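Side-chain contacts in copper homeostasis protein CutC (Streptococcus agalactiae, PDB 2BDQ), which probably binds copper ions and is thought to take part in copper homeostasis in the cytoplasm: residues 22-27 with 147-152; 66-71 with 124-129; 137-142 with 169-174. All coordinates share one frame; numbering follows the deposited sequence.

In the fold
All three contacts belong to one closed eight-stranded parallel barrel, at different depths. Contact 1 is core: it spans the barrel interior between strands 24-28 and 149-152, its centre about 5 Å from the centre of the chain, and joins charged groups by stacking. Contact 2, centred about 12 Å out, joins two loops that follow strands 56-60 and 121-123, with an aromatic ring, a methyl and a water link. Contact 3, about 16 Å out, pairs neighbouring outer helices through an apolar patch and a peripheral hydrogen bond. Strand 149-152 lies between the helices of contact 3 in sequence, and Phe127 of 124-129 packs against both strand 149-152 and those helices.

Contact 1 (22-27 with 147-152); sequences ISRVEL and FTRILL
Arg24 and Arg149 meet face to face inside the barrel, reaching toward one another from strands whose nearest CA atoms, those of Glu26 and Leu151, are 10.9 Å apart. The stacking is well defined: the guanidinium planes are inclined by only 15°, and their centres lie 3.4 Å from each other. Arg149 NH2 sits over the centre of the Arg24 group, whereas Arg24 CZ is displaced toward the rim of the Arg149 group. The two side chains approach from opposite directions, as the crossed pairing of atoms records: Arg24 NH2 is 3.2 Å from Arg149 NE, and Arg24 NE is 3.3 Å from Arg149 NH2. Both pairs are donor against donor, so the two groups meet by flat stacking, without a hydrogen bond between them. The bend of Arg24 at chi3 (63°) turns its guanidinium flat to that of Arg149, whose chain runs extended from CG to NE.

Electrostatics alone would probably oppose two like charges this near, yet anionic and polar neighbours can offset the cost. Arg24 NE forms a salt bridge with Glu5 and NH2 a hydrogen bond with Gln203; Arg149 packs against Glu180. Such partners also restrict the rotation of the Arg24 group about its last bonds.

The remaining contact is looser and nonpolar on one side. Glu26 OE2 approaches Leu151 CD2 at 4.1 Å, carboxylate against methyl, and Leu151 also rests on Met182.

Strands 24-28 and 149-152 are second and sixth in an eight-strand order, hence diametrically placed, and inward side chains rather than backbone bonds connect them: the way the interior of a TIM barrel is filled.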
loop_
_atom_site.group_PDB
_atom_site.type_symbol
_atom_site.label_atom_id
_atom_site.label_comp_id
_atom_site.label_asym_id
_atom_site.label_seq_id
_atom_site.Cartn_x
_atom_site.Cartn_y
_atom_site.Cartn_z
ATOM N N ILE A 22 6.238 -3.757 -23.351
ATOM C CA ILE A 22 5.343 -3.132 -22.388
ATOM C C ILE A 22 5.421 -1.622 -22.535
ATOM O O ILE A 22 6.474 -1.024 -22.323
ATOM C CB ILE A 22 5.708 -3.540 -20.952
ATOM C CG1 ILE A 22 5.402 -5.031 -20.766
ATOM C CG2 ILE A 22 4.943 -2.676 -19.948
ATOM C CD1 ILE A 22 5.740 -5.577 -19.402
ATOM N N SER A 23 4.309 -1.001 -22.908
ATOM C CA SER A 23 4.315 0.440 -23.099
ATOM C C SER A 23 3.837 1.231 -21.887
ATOM O O SER A 23 4.147 2.411 -21.754
ATOM C CB SER A 23 3.484 0.816 -24.333
ATOM O OG SER A 23 2.165 0.296 -24.262
ATOM N N ARG A 24 3.114 0.581 -20.986
ATOM C CA ARG A 24 2.606 1.282 -19.822
ATOM C C ARG A 24 2.502 0.358 -18.622
ATOM O O ARG A 24 2.379 -0.860 -18.760
ATOM C CB ARG A 24 1.233 1.857 -20.161
ATOM C CG ARG A 24 0.696 2.905 -19.229
ATOM C CD ARG A 24 -0.530 3.549 -19.862
ATOM N NE ARG A 24 -1.600 2.578 -20.039
ATOM C CZ ARG A 24 -2.330 2.440 -21.145
ATOM N NH1 ARG A 24 -2.117 3.211 -22.202
ATOM N NH2 ARG A 24 -3.281 1.516 -21.190
ATOM N N VAL A 25 2.555 0.948 -17.437
ATOM C CA VAL A 25 2.448 0.173 -16.219
ATOM C C VAL A 25 1.438 0.836 -15.301
ATOM O O VAL A 25 1.352 2.065 -15.242
ATOM C CB VAL A 25 3.839 0.033 -15.525
ATOM C CG1 VAL A 25 4.656 1.263 -15.782
ATOM C CG2 VAL A 25 3.675 -0.183 -14.030
ATOM N N GLU A 26 0.636 0.016 -14.629
ATOM C CA GLU A 26 -0.337 0.535 -13.687
ATOM C C GLU A 26 0.377 0.414 -12.351
ATOM O O GLU A 26 0.642 -0.692 -11.882
ATOM C CB GLU A 26 -1.618 -0.303 -13.661
ATOM C CG GLU A 26 -2.672 0.276 -12.711
ATOM C CD GLU A 26 -3.856 -0.646 -12.477
ATOM O OE1 GLU A 26 -3.649 -1.779 -11.989
ATOM O OE2 GLU A 26 -5.002 -0.234 -12.772
ATOM N N LEU A 27 0.700 1.554 -11.753
ATOM C CA LEU A 27 1.412 1.577 -10.486
ATOM C C LEU A 27 0.474 1.598 -9.275
ATOM O O LEU A 27 -0.360 2.486 -9.132
ATOM C CB LEU A 27 2.337 2.806 -10.436
ATOM C CG LEU A 27 3.604 2.807 -9.567
ATOM C CD1 LEU A 27 3.976 4.229 -9.175
ATOM C CD2 LEU A 27 3.368 1.992 -8.317
ATOM N N PHE A 147 -13.355 10.845 -19.339
ATOM C CA PHE A 147 -12.465 9.712 -19.097
ATOM C C PHE A 147 -11.824 9.231 -20.398
ATOM O O PHE A 147 -12.454 9.267 -21.450
ATOM C CB PHE A 147 -13.243 8.567 -18.445
ATOM C CG PHE A 147 -13.224 8.605 -16.949
ATOM C CD1 PHE A 147 -12.372 7.762 -16.230
ATOM C CD2 PHE A 147 -14.043 9.492 -16.249
ATOM C CE1 PHE A 147 -12.336 7.804 -14.838
ATOM C CE2 PHE A 147 -14.009 9.537 -14.857
ATOM C CZ PHE A 147 -13.149 8.684 -14.149
ATOM N N THR A 148 -10.578 8.771 -20.308
ATOM C CA THR A 148 -9.816 8.289 -21.464
ATOM C C THR A 148 -10.018 6.808 -21.779
ATOM O O THR A 148 -10.120 6.432 -22.940
ATOM C CB THR A 148 -8.307 8.562 -21.263
ATOM O OG1 THR A 148 -8.107 9.967 -21.060
ATOM C CG2 THR A 148 -7.508 8.122 -22.479
ATOM N N ARG A 149 -10.046 5.962 -20.756
ATOM C CA ARG A 149 -10.270 4.542 -20.985
ATOM C C ARG A 149 -10.905 3.841 -19.802
ATOM O O ARG A 149 -10.996 4.390 -18.698
ATOM C CB ARG A 149 -8.975 3.819 -21.391
ATOM C CG ARG A 149 -7.879 3.867 -20.377
ATOM C CD ARG A 149 -6.694 2.984 -20.778
ATOM N NE ARG A 149 -5.535 3.411 -20.007
ATOM C CZ ARG A 149 -4.839 4.509 -20.277
ATOM N NH1 ARG A 149 -5.182 5.264 -21.314
ATOM N NH2 ARG A 149 -3.835 4.879 -19.486
ATOM N N ILE A 150 -11.352 2.620 -20.064
ATOM C CA ILE A 150 -12.014 1.791 -19.077
ATOM C C ILE A 150 -11.357 0.421 -19.040
ATOM O O ILE A 150 -11.195 -0.235 -20.079
ATOM C CB ILE A 150 -13.506 1.581 -19.432
ATOM C CG1 ILE A 150 -14.176 2.926 -19.705
ATOM C CG2 ILE A 150 -14.212 0.854 -18.299
ATOM C CD1 ILE A 150 -15.627 2.811 -20.134
ATOM N N LEU A 151 -10.980 0.006 -17.836
ATOM C CA LEU A 151 -10.376 -1.296 -17.597
ATOM C C LEU A 151 -11.499 -2.172 -17.069
ATOM O O LEU A 151 -12.095 -1.868 -16.034
ATOM C CB LEU A 151 -9.257 -1.192 -16.558
ATOM C CG LEU A 151 -8.728 -2.544 -16.066
ATOM C CD1 LEU A 151 -8.207 -3.346 -17.246
ATOM C CD2 LEU A 151 -7.631 -2.332 -15.038
ATOM N N LEU A 152 -11.795 -3.253 -17.783
ATOM C CA LEU A 152 -12.876 -4.138 -17.377
ATOM C C LEU A 152 -12.595 -5.609 -17.653
ATOM O O LEU A 152 -11.744 -5.954 -18.469
ATOM C CB LEU A 152 -14.171 -3.706 -18.069
ATOM C CG LEU A 152 -14.174 -3.544 -19.591
ATOM C CD1 LEU A 152 -14.303 -4.911 -20.267
ATOM C CD2 LEU A 152 -15.348 -2.667 -19.995
#

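Contact 2 (66-71 with 124-129)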
loop_
_atom_site.group_PDB
_atom_site.type_symbol
_atom_site.label_atom_id
_atom_site.label_comp_id
_atom_site.label_asym_id
_atom_site.label_seq_id
_atom_site.Cartn_x
_atom_site.Cartn_y
_atom_site.Cartn_z
ATOM N N GLY A 66 -11.865 -3.384 -0.855
ATOM C CA GLY A 66 -13.284 -3.551 -0.618
ATOM C C GLY A 66 -14.087 -2.712 -1.590
ATOM O O GLY A 66 -13.683 -2.535 -2.739
ATOM N N ASN A 67 -15.219 -2.204 -1.109
ATOM C CA ASN A 67 -16.155 -1.357 -1.856
ATOM C C ASN A 67 -15.560 -0.224 -2.660
ATOM O O ASN A 67 -14.410 0.146 -2.484
ATOM C CB ASN A 67 -17.148 -0.690 -0.897
ATOM C CG ASN A 67 -18.394 -1.494 -0.692
ATOM O OD1 ASN A 67 -19.257 -1.114 0.106
ATOM N ND2 ASN A 67 -18.514 -2.607 -1.409
ATOM N N PHE A 68 -16.411 0.344 -3.512
ATOM C CA PHE A 68 -16.076 1.495 -4.325
ATOM C C PHE A 68 -17.051 2.605 -3.910
ATOM O O PHE A 68 -17.251 3.582 -4.630
ATOM C CB PHE A 68 -16.211 1.172 -5.822
ATOM C CG PHE A 68 -15.280 0.089 -6.289
ATOM C CD1 PHE A 68 -13.897 0.271 -6.232
ATOM C CD2 PHE A 68 -15.780 -1.142 -6.720
ATOM C CE1 PHE A 68 -13.025 -0.761 -6.588
ATOM C CE2 PHE A 68 -14.916 -2.177 -7.077
ATOM C CZ PHE A 68 -13.536 -1.992 -7.010
ATOM N N VAL A 69 -17.664 2.438 -2.740
ATOM C CA VAL A 69 -18.597 3.433 -2.214
ATOM C C VAL A 69 -17.814 4.132 -1.117
ATOM O O VAL A 69 -17.751 3.649 0.017
ATOM C CB VAL A 69 -19.860 2.778 -1.598
ATOM C CG1 VAL A 69 -20.895 3.847 -1.276
ATOM C CG2 VAL A 69 -20.433 1.753 -2.551
ATOM N N TYR A 70 -17.213 5.267 -1.458
ATOM C CA TYR A 70 -16.383 5.998 -0.514
ATOM C C TYR A 70 -17.074 7.092 0.278
ATOM O O TYR A 70 -17.935 7.806 -0.236
ATOM C CB TYR A 70 -15.177 6.602 -1.244
ATOM C CG TYR A 70 -14.383 5.608 -2.058
ATOM C CD1 TYR A 70 -14.412 5.638 -3.454
ATOM C CD2 TYR A 70 -13.612 4.630 -1.435
ATOM C CE1 TYR A 70 -13.687 4.708 -4.210
ATOM C CE2 TYR A 70 -12.888 3.700 -2.172
ATOM C CZ TYR A 70 -12.928 3.736 -3.554
ATOM O OH TYR A 70 -12.223 2.783 -4.259
ATOM N N ASN A 71 -16.674 7.221 1.540
ATOM C CA ASN A 71 -17.222 8.248 2.406
ATOM C C ASN A 71 -16.419 9.534 2.178
ATOM O O ASN A 71 -15.400 9.530 1.476
ATOM C CB ASN A 71 -17.168 7.794 3.874
ATOM C CG ASN A 71 -15.753 7.540 4.373
ATOM O OD1 ASN A 71 -15.547 6.752 5.291
ATOM N ND2 ASN A 71 -14.779 8.213 3.782
ATOM N N HIS A 124 -11.471 1.860 -13.421
ATOM C CA HIS A 124 -11.046 0.466 -13.298
ATOM C C HIS A 124 -12.127 -0.612 -13.184
ATOM O O HIS A 124 -13.301 -0.367 -13.453
ATOM C CB HIS A 124 -10.053 0.334 -12.139
ATOM C CG HIS A 124 -10.556 0.879 -10.841
ATOM N ND1 HIS A 124 -11.783 0.529 -10.310
ATOM C CD2 HIS A 124 -9.989 1.717 -9.942
ATOM C CE1 HIS A 124 -11.942 1.124 -9.144
ATOM N NE2 HIS A 124 -10.866 1.853 -8.895
HETATM N N MSE A 125 -11.692 -1.806 -12.787
HETATM C CA MSE A 125 -12.528 -3.000 -12.632
HETATM C C MSE A 125 -13.869 -2.762 -11.913
HETATM O O MSE A 125 -14.767 -3.602 -11.970
HETATM C CB MSE A 125 -11.725 -4.085 -11.893
HETATM C CG MSE A 125 -11.742 -5.495 -12.515
HETATM SE SE MSE A 125 -10.416 -5.851 -13.935
HETATM C CE MSE A 125 -8.839 -6.142 -12.837
ATOM N N ALA A 126 -14.013 -1.634 -11.230
ATOM C CA ALA A 126 -15.275 -1.349 -10.550
ATOM C C ALA A 126 -16.404 -1.306 -11.583
ATOM O O ALA A 126 -17.580 -1.455 -11.245
ATOM C CB ALA A 126 -15.197 -0.021 -9.813
ATOM N N PHE A 127 -16.035 -1.098 -12.844
ATOM C CA PHE A 127 -17.008 -1.033 -13.927
ATOM C C PHE A 127 -17.819 -2.321 -14.044
ATOM O O PHE A 127 -19.006 -2.277 -14.355
ATOM C CB PHE A 127 -16.303 -0.767 -15.260
ATOM C CG PHE A 127 -17.245 -0.502 -16.404
ATOM C CD1 PHE A 127 -17.750 0.782 -16.625
ATOM C CD2 PHE A 127 -17.642 -1.532 -17.251
ATOM C CE1 PHE A 127 -18.641 1.031 -17.668
ATOM C CE2 PHE A 127 -18.534 -1.293 -18.296
ATOM C CZ PHE A 127 -19.032 -0.013 -18.509
ATOM N N ASP A 128 -17.182 -3.461 -13.795
ATOM C CA ASP A 128 -17.858 -4.752 -13.897
ATOM C C ASP A 128 -18.967 -4.967 -12.861
ATOM O O ASP A 128 -19.833 -5.823 -13.063
ATOM C CB ASP A 128 -16.843 -5.895 -13.794
ATOM C CG ASP A 128 -15.791 -5.850 -14.897
ATOM O OD1 ASP A 128 -16.158 -5.919 -16.090
ATOM O OD2 ASP A 128 -14.587 -5.748 -14.573
ATOM N N VAL A 129 -18.943 -4.200 -11.764
ATOM C CA VAL A 129 -19.954 -4.316 -10.701
ATOM C C VAL A 129 -21.279 -3.697 -11.150
ATOM O O VAL A 129 -22.345 -4.008 -10.615
ATOM C CB VAL A 129 -19.499 -3.598 -9.396
ATOM C CG1 VAL A 129 -20.584 -3.711 -8.316
ATOM C CG2 VAL A 129 -18.193 -4.194 -8.898
HETATM O O HOH W 1 -10.918 3.874 -6.772
#
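Phe68 and Ala126 bring the two loops nearest each other, CA to CA 6.9 Å, where irregular 66-71 faces a 125-129 run with helical backbone angles but without regular helical bonds. Phe68 supplies about half of the buried surface. Its CG lies beside the backbone N, anti to the carbonyl carbon (chi1 -62°), which directs the ring toward 124-129. Ala126 CB stands over one ring face, 3.4 Å from the Phe68 centroid and 14° from the ring normal, a close CH-pi contact. On the opposite face Gly66 O lies 4.2 Å above the plane of the Phe68 ring, over its centre but more loosely placed than the methyl, and that oxygen is itself hydrogen-bonded by Arg62. Val129 CG2 arrives at the edge, 4.3 Å from Phe68 CE2.

The two loops follow strands 56-60 and 121-123 of the TIM barrel and therefore lie at its C-terminal end, where barrels of this fold generally carry their active or binding sites; whether copper is handled here is not established. On the 124-129 side, the carboxylate oxygens of Asp128 accept hydrogen bonds from the backbone N of His153 and of Gly154, beyond strand 149-152.

His124 meets the same ring obliquely, planes 47° apart, with its CE1 3.4 Å from Phe68 CE1. Two polar partners lie at the edge of the imidazole, in its plane: Ala126 N donates to His124 ND1 at 3.2 Å, which restrains the ring's rotation, and a water lies 2.9 Å from His124 NE2. The same water donates a hydrogen bond to Tyr70 OH, linking the two loops through a single molecule, while Tyr70 itself packs on Leu75 and Met78 of helix 72-87.

Contact 3 (137-142 with 169-174); sequences KSIDQL and KALVEY
Tyr174 reaches from helix 169-174 to Asp140 of helix 137-142, and its side chain can be traced outward atom by atom. The bond to CB points toward the other helix, and CG, anti to the backbone N (chi1 -174°), carries the ring across. Tyr174 CD1 is then 4.3 Å from Ile139 CD1, which comes in obliquely. Further out, Tyr174 CE1 lies 3.5 Å from Asp140 OD2. At the tip, Tyr174 OH donates a hydrogen bond to Asp140 OD1 (2.5 Å), received on the syn side and 27° out of the carboxylate plane. Asp140 OD1 itself lies at the edge of the tyrosine ring, in its plane.

These are consecutive outer helices of the TIM barrel: 135-144 leads into strand 149-152, which leads into 165-175. The short segments cross at -41° with their axes 10.7 Å apart. Such a gap is bridged by side chains: Ile139 CD1 touches Leu171 CD2 at 3.7 Å. On the barrel side Ile139 packs on Ile150 and Leu171 on Leu152, so both side chains also touch the intervening strand.

Farther from the barrel the chemistry turns polar, for Arg178 bonds two groups, its NH2 in a salt bridge with Asp140 OD2 and its NH1 on the backbone O of Tyr174. The charge of Arg178 probably helps keep Asp140 ionised.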
loop_
_atom_site.group_PDB
_atom_site.type_symbol
_atom_site.label_atom_id
_atom_site.label_comp_id
_atom_site.label_asym_id
_atom_site.label_seq_id
_atom_site.Cartn_x
_atom_site.Cartn_y
_atom_site.Cartn_z
ATOM N N LYS A 137 -24.895 2.823 -20.570
ATOM C CA LYS A 137 -25.141 4.195 -20.141
ATOM C C LYS A 137 -23.920 4.694 -19.377
ATOM O O LYS A 137 -23.497 5.843 -19.531
ATOM C CB LYS A 137 -26.367 4.259 -19.231
ATOM C CG LYS A 137 -27.670 3.896 -19.928
ATOM C CD LYS A 137 -28.491 2.910 -19.096
ATOM C CE LYS A 137 -28.737 1.633 -19.885
ATOM N NZ LYS A 137 -27.459 1.072 -20.431
ATOM N N SER A 138 -23.362 3.816 -18.548
ATOM C CA SER A 138 -22.185 4.152 -17.762
ATOM C C SER A 138 -21.055 4.629 -18.674
ATOM O O SER A 138 -20.325 5.549 -18.330
ATOM C CB SER A 138 -21.742 2.935 -16.945
ATOM O OG SER A 138 -22.780 2.521 -16.068
ATOM N N ILE A 139 -20.933 4.010 -19.845
ATOM C CA ILE A 139 -19.908 4.387 -20.805
ATOM C C ILE A 139 -20.142 5.831 -21.242
ATOM O O ILE A 139 -19.216 6.648 -21.246
ATOM C CB ILE A 139 -19.923 3.438 -22.034
ATOM C CG1 ILE A 139 -19.351 2.073 -21.627
ATOM C CG2 ILE A 139 -19.129 4.046 -23.183
ATOM C CD1 ILE A 139 -19.379 1.013 -22.736
ATOM N N ASP A 140 -21.385 6.141 -21.601
ATOM C CA ASP A 140 -21.758 7.492 -22.021
ATOM C C ASP A 140 -21.419 8.476 -20.912
ATOM O O ASP A 140 -20.929 9.567 -21.178
ATOM C CB ASP A 140 -23.262 7.563 -22.321
ATOM C CG ASP A 140 -23.637 6.842 -23.604
ATOM O OD1 ASP A 140 -24.795 6.391 -23.713
ATOM O OD2 ASP A 140 -22.783 6.740 -24.509
ATOM N N GLN A 141 -21.686 8.084 -19.667
ATOM C CA GLN A 141 -21.400 8.945 -18.527
ATOM C C GLN A 141 -19.900 9.142 -18.374
ATOM O O GLN A 141 -19.449 10.243 -18.061
ATOM C CB GLN A 141 -21.954 8.343 -17.243
ATOM C CG GLN A 141 -23.464 8.386 -17.122
ATOM C CD GLN A 141 -23.952 7.614 -15.914
ATOM O OE1 GLN A 141 -25.114 7.713 -15.529
ATOM N NE2 GLN A 141 -23.064 6.827 -15.313
ATOM N N LEU A 142 -19.126 8.081 -18.590
ATOM C CA LEU A 142 -17.675 8.192 -18.472
ATOM C C LEU A 142 -17.128 9.092 -19.572
ATOM O O LEU A 142 -16.167 9.832 -19.357
ATOM C CB LEU A 142 -17.016 6.814 -18.540
ATOM C CG LEU A 142 -17.262 5.919 -17.325
ATOM C CD1 LEU A 142 -16.570 4.587 -17.543
ATOM C CD2 LEU A 142 -16.751 6.604 -16.058
ATOM N N LYS A 169 -17.325 -7.281 -26.614
ATOM C CA LYS A 169 -17.375 -6.756 -27.967
ATOM C C LYS A 169 -18.512 -5.762 -28.122
ATOM O O LYS A 169 -18.384 -4.752 -28.827
ATOM C CB LYS A 169 -17.519 -7.873 -29.005
ATOM C CG LYS A 169 -17.381 -7.321 -30.422
ATOM C CD LYS A 169 -16.981 -8.369 -31.451
ATOM C CE LYS A 169 -18.164 -9.204 -31.887
ATOM N NZ LYS A 169 -17.856 -9.989 -33.110
ATOM N N ALA A 170 -19.627 -6.044 -27.460
ATOM C CA ALA A 170 -20.785 -5.155 -27.521
ATOM C C ALA A 170 -20.433 -3.796 -26.905
ATOM O O ALA A 170 -20.894 -2.752 -27.382
ATOM C CB ALA A 170 -21.964 -5.778 -26.777
ATOM N N LEU A 171 -19.619 -3.816 -25.850
ATOM C CA LEU A 171 -19.205 -2.584 -25.176
ATOM C C LEU A 171 -18.268 -1.777 -26.067
ATOM O O LEU A 171 -18.353 -0.551 -26.123
ATOM C CB LEU A 171 -18.521 -2.908 -23.841
ATOM C CG LEU A 171 -19.455 -3.482 -22.772
ATOM C CD1 LEU A 171 -18.680 -3.789 -21.494
ATOM C CD2 LEU A 171 -20.567 -2.481 -22.487
ATOM N N VAL A 172 -17.379 -2.477 -26.761
ATOM C CA VAL A 172 -16.443 -1.827 -27.666
ATOM C C VAL A 172 -17.194 -1.163 -28.815
ATOM O O VAL A 172 -16.897 -0.032 -29.190
ATOM C CB VAL A 172 -15.459 -2.831 -28.266
ATOM C CG1 VAL A 172 -14.623 -2.145 -29.335
ATOM C CG2 VAL A 172 -14.579 -3.404 -27.181
ATOM N N GLU A 173 -18.165 -1.877 -29.369
ATOM C CA GLU A 173 -18.957 -1.354 -30.474
ATOM C C GLU A 173 -19.758 -0.140 -30.013
ATOM O O GLU A 173 -19.860 0.863 -30.729
ATOM C CB GLU A 173 -19.907 -2.434 -31.008
ATOM C CG GLU A 173 -19.189 -3.664 -31.574
ATOM C CD GLU A 173 -20.139 -4.786 -32.002
ATOM O OE1 GLU A 173 -20.873 -5.325 -31.140
ATOM O OE2 GLU A 173 -20.147 -5.138 -33.204
ATOM N N TYR A 174 -20.316 -0.230 -28.809
ATOM C CA TYR A 174 -21.101 0.863 -28.263
ATOM C C TYR A 174 -20.213 2.053 -27.930
ATOM O O TYR A 174 -20.635 3.193 -28.085
ATOM C CB TYR A 174 -21.859 0.400 -27.021
ATOM C CG TYR A 174 -22.817 1.430 -26.471
ATOM C CD1 TYR A 174 -22.413 2.335 -25.490
ATOM C CD2 TYR A 174 -24.127 1.512 -26.946
ATOM C CE1 TYR A 174 -23.289 3.297 -24.994
ATOM C CE2 TYR A 174 -25.007 2.466 -26.461
ATOM C CZ TYR A 174 -24.585 3.357 -25.482
ATOM O OH TYR A 174 -25.465 4.290 -24.977
#